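Local structure of uncharacterized HTH-type transcriptional regulator YurK (Bacillus subtilis, 2IKK) at residues 85-90 against 95-100. The protein probably regulates transcription as a GntR-type DNA-binding protein, the part modelled here being its C-terminal UTRA domain, the likely effector-sensing module of this family. Sequence-based numbering, arbitrary orientation.
With SO4 (sulfate ion), chain C.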
loop_
_atom_site.group_PDB
_atom_site.type_symbol
_atom_site.label_atom_id
_atom_site.label_comp_id
_atom_site.label_asym_id
_atom_site.label_seq_id
_atom_site.Cartn_x
_atom_site.Cartn_y
_atom_site.Cartn_z
ATOM N N PRO A 85 4.082 0.338 -32.357
ATOM C CA PRO A 85 5.285 0.558 -33.150
ATOM C C PRO A 85 5.719 2.074 -33.201
ATOM O O PRO A 85 4.872 2.956 -33.286
ATOM C CB PRO A 85 4.898 -0.021 -34.543
ATOM C CG PRO A 85 3.382 0.051 -34.563
ATOM C CD PRO A 85 2.974 -0.249 -33.125
ATOM N N GLY A 86 7.027 2.333 -33.054
ATOM C CA GLY A 86 7.551 3.688 -33.042
ATOM C C GLY A 86 7.230 4.548 -31.812
ATOM O O GLY A 86 7.406 5.760 -31.851
ATOM N N ILE A 87 6.786 3.936 -30.714
ATOM C CA ILE A 87 6.295 4.747 -29.546
ATOM C C ILE A 87 7.466 5.518 -28.893
ATOM O O ILE A 87 7.308 6.624 -28.363
ATOM C CB ILE A 87 5.519 3.903 -28.492
ATOM C CG1 ILE A 87 4.869 4.840 -27.427
ATOM C CG2 ILE A 87 6.470 2.815 -27.895
ATOM C CD1 ILE A 87 3.646 4.178 -26.704
ATOM N N ASP A 88 8.665 4.995 -29.003
ATOM C CA ASP A 88 9.847 5.735 -28.520
ATOM C C ASP A 88 10.032 7.138 -29.137
ATOM O O ASP A 88 10.688 8.027 -28.548
ATOM C CB ASP A 88 11.132 4.935 -28.743
ATOM C CG ASP A 88 11.290 4.449 -30.165
ATOM O OD1 ASP A 88 10.340 3.862 -30.727
ATOM O OD2 ASP A 88 12.375 4.654 -30.734
ATOM N N THR A 89 9.521 7.312 -30.355
ATOM C CA THR A 89 9.741 8.561 -31.082
ATOM C C THR A 89 8.907 9.700 -30.482
ATOM O O THR A 89 9.187 10.870 -30.772
ATOM C CB THR A 89 9.498 8.387 -32.621
ATOM O OG1 THR A 89 8.088 8.230 -32.842
ATOM C CG2 THR A 89 10.240 7.164 -33.172
ATOM N N PHE A 90 7.905 9.368 -29.648
ATOM C CA PHE A 90 7.080 10.371 -28.976
ATOM C C PHE A 90 7.596 10.803 -27.608
ATOM O O PHE A 90 7.019 11.715 -27.011
ATOM C CB PHE A 90 5.608 9.890 -28.868
ATOM C CG PHE A 90 5.005 9.543 -30.206
ATOM C CD1 PHE A 90 4.703 10.566 -31.154
ATOM C CD2 PHE A 90 4.809 8.220 -30.564
ATOM C CE1 PHE A 90 4.195 10.241 -32.426
ATOM C CE2 PHE A 90 4.286 7.868 -31.836
ATOM C CZ PHE A 90 4.016 8.908 -32.789
ATOM N N VAL A 95 5.882 14.931 -21.730
ATOM C CA VAL A 95 4.922 14.243 -22.574
ATOM C C VAL A 95 4.082 13.331 -21.673
ATOM O O VAL A 95 4.614 12.654 -20.796
ATOM C CB VAL A 95 5.640 13.486 -23.735
ATOM C CG1 VAL A 95 4.698 12.513 -24.506
ATOM C CG2 VAL A 95 6.346 14.465 -24.720
ATOM N N SER A 96 2.776 13.341 -21.900
ATOM C CA SER A 96 1.902 12.432 -21.247
ATOM C C SER A 96 1.852 11.149 -22.098
ATOM O O SER A 96 1.351 11.157 -23.236
ATOM C CB SER A 96 0.512 13.055 -21.129
ATOM O OG SER A 96 -0.411 12.022 -20.834
HETATM N N MSE A 97 2.378 10.047 -21.547
HETATM C CA MSE A 97 2.347 8.808 -22.290
HETATM C C MSE A 97 0.901 8.318 -22.468
HETATM O O MSE A 97 0.544 7.696 -23.457
HETATM C CB MSE A 97 3.254 7.752 -21.662
HETATM C CG MSE A 97 4.759 8.183 -21.674
HETATM SE SE MSE A 97 5.453 8.582 -23.433
HETATM C CE MSE A 97 5.566 6.735 -24.205
ATOM N N HIS A 98 0.035 8.666 -21.543
ATOM C CA HIS A 98 -1.372 8.293 -21.724
ATOM C C HIS A 98 -1.978 9.025 -22.898
ATOM O O HIS A 98 -2.677 8.424 -23.729
ATOM C CB HIS A 98 -2.149 8.499 -20.456
ATOM C CG HIS A 98 -1.994 7.360 -19.509
ATOM N ND1 HIS A 98 -0.842 7.169 -18.774
ATOM C CD2 HIS A 98 -2.800 6.317 -19.218
ATOM C CE1 HIS A 98 -0.952 6.064 -18.059
ATOM N NE2 HIS A 98 -2.121 5.511 -18.328
ATOM N N ASP A 99 -1.604 10.295 -23.048
ATOM C CA ASP A 99 -1.961 11.058 -24.261
ATOM C C ASP A 99 -1.460 10.463 -25.584
ATOM O O ASP A 99 -2.210 10.424 -26.566
ATOM C CB ASP A 99 -1.440 12.490 -24.109
ATOM C CG ASP A 99 -2.390 13.368 -23.355
ATOM O OD1 ASP A 99 -3.441 12.851 -22.864
ATOM O OD2 ASP A 99 -2.086 14.584 -23.264
ATOM N N ILE A 100 -0.215 9.956 -25.590
ATOM C CA ILE A 100 0.399 9.333 -26.771
ATOM C C ILE A 100 -0.380 8.065 -27.076
ATOM O O ILE A 100 -0.809 7.856 -28.191
ATOM C CB ILE A 100 1.917 9.004 -26.514
ATOM C CG1 ILE A 100 2.709 10.317 -26.447
ATOM C CG2 ILE A 100 2.516 8.068 -27.559
ATOM C CD1 ILE A 100 2.381 11.376 -27.588
HETATM S S SO4 C . 1.923 9.887 -18.049
HETATM O O1 SO4 C . 3.106 10.019 -18.899
HETATM O O2 SO4 C . 1.484 11.200 -17.565
HETATM O O3 SO4 C . 2.222 9.013 -16.946
HETATM O O4 SO4 C . 0.762 9.358 -18.812
#
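In this UTRA domain the connection from strand 71-80 to helix 97-105 makes a short 3-10 turn, 87-90, which packs through I87 and F90 against the first turn of that helix. I87 reaches across with CG1, swung anti to its backbone N (chi1 -172°), and sets it 3.8 Å from CE of selenomethionine M97 and 4.0 Å from CG2 of I100. The M97 chain bends at both chi2 and chi3, curling its methyl back toward the turn; L61 and Y79 of the sheet also touch this side chain, so turn, helix and sheet share one apolar patch. F90 meets I100 with CB and with the ring atoms CG and CD2: CB lies 3.8 Å from I100 CD1, and CD2 3.8 Å from I100 CG2, which approaches the ring obliquely. Within the 3-10 turn, T89 OG1 lies over the centre of one face of the F90 ring and also donates to G86 O, at 2.7 Å, an oxygen that takes the T89 backbone N-H as well. V95, ahead of the helix, faces F90 O with both methyls, CG1 at 3.5 Å. No hydrogen bond joins the two segments; at the helix start S96 is the N-cap, its OG accepting from D99 N. A sulfate, probably from the crystallisation liquor, sits at the N-terminal end of helix 97-105, with R63 NH1 as a further donor. M97 N gives a nearly straight bond to sulfate O1 (166°), and O4 takes two, from H98 N and, in the plane of the imidazole, from H98 ND1 at 2.7 Å.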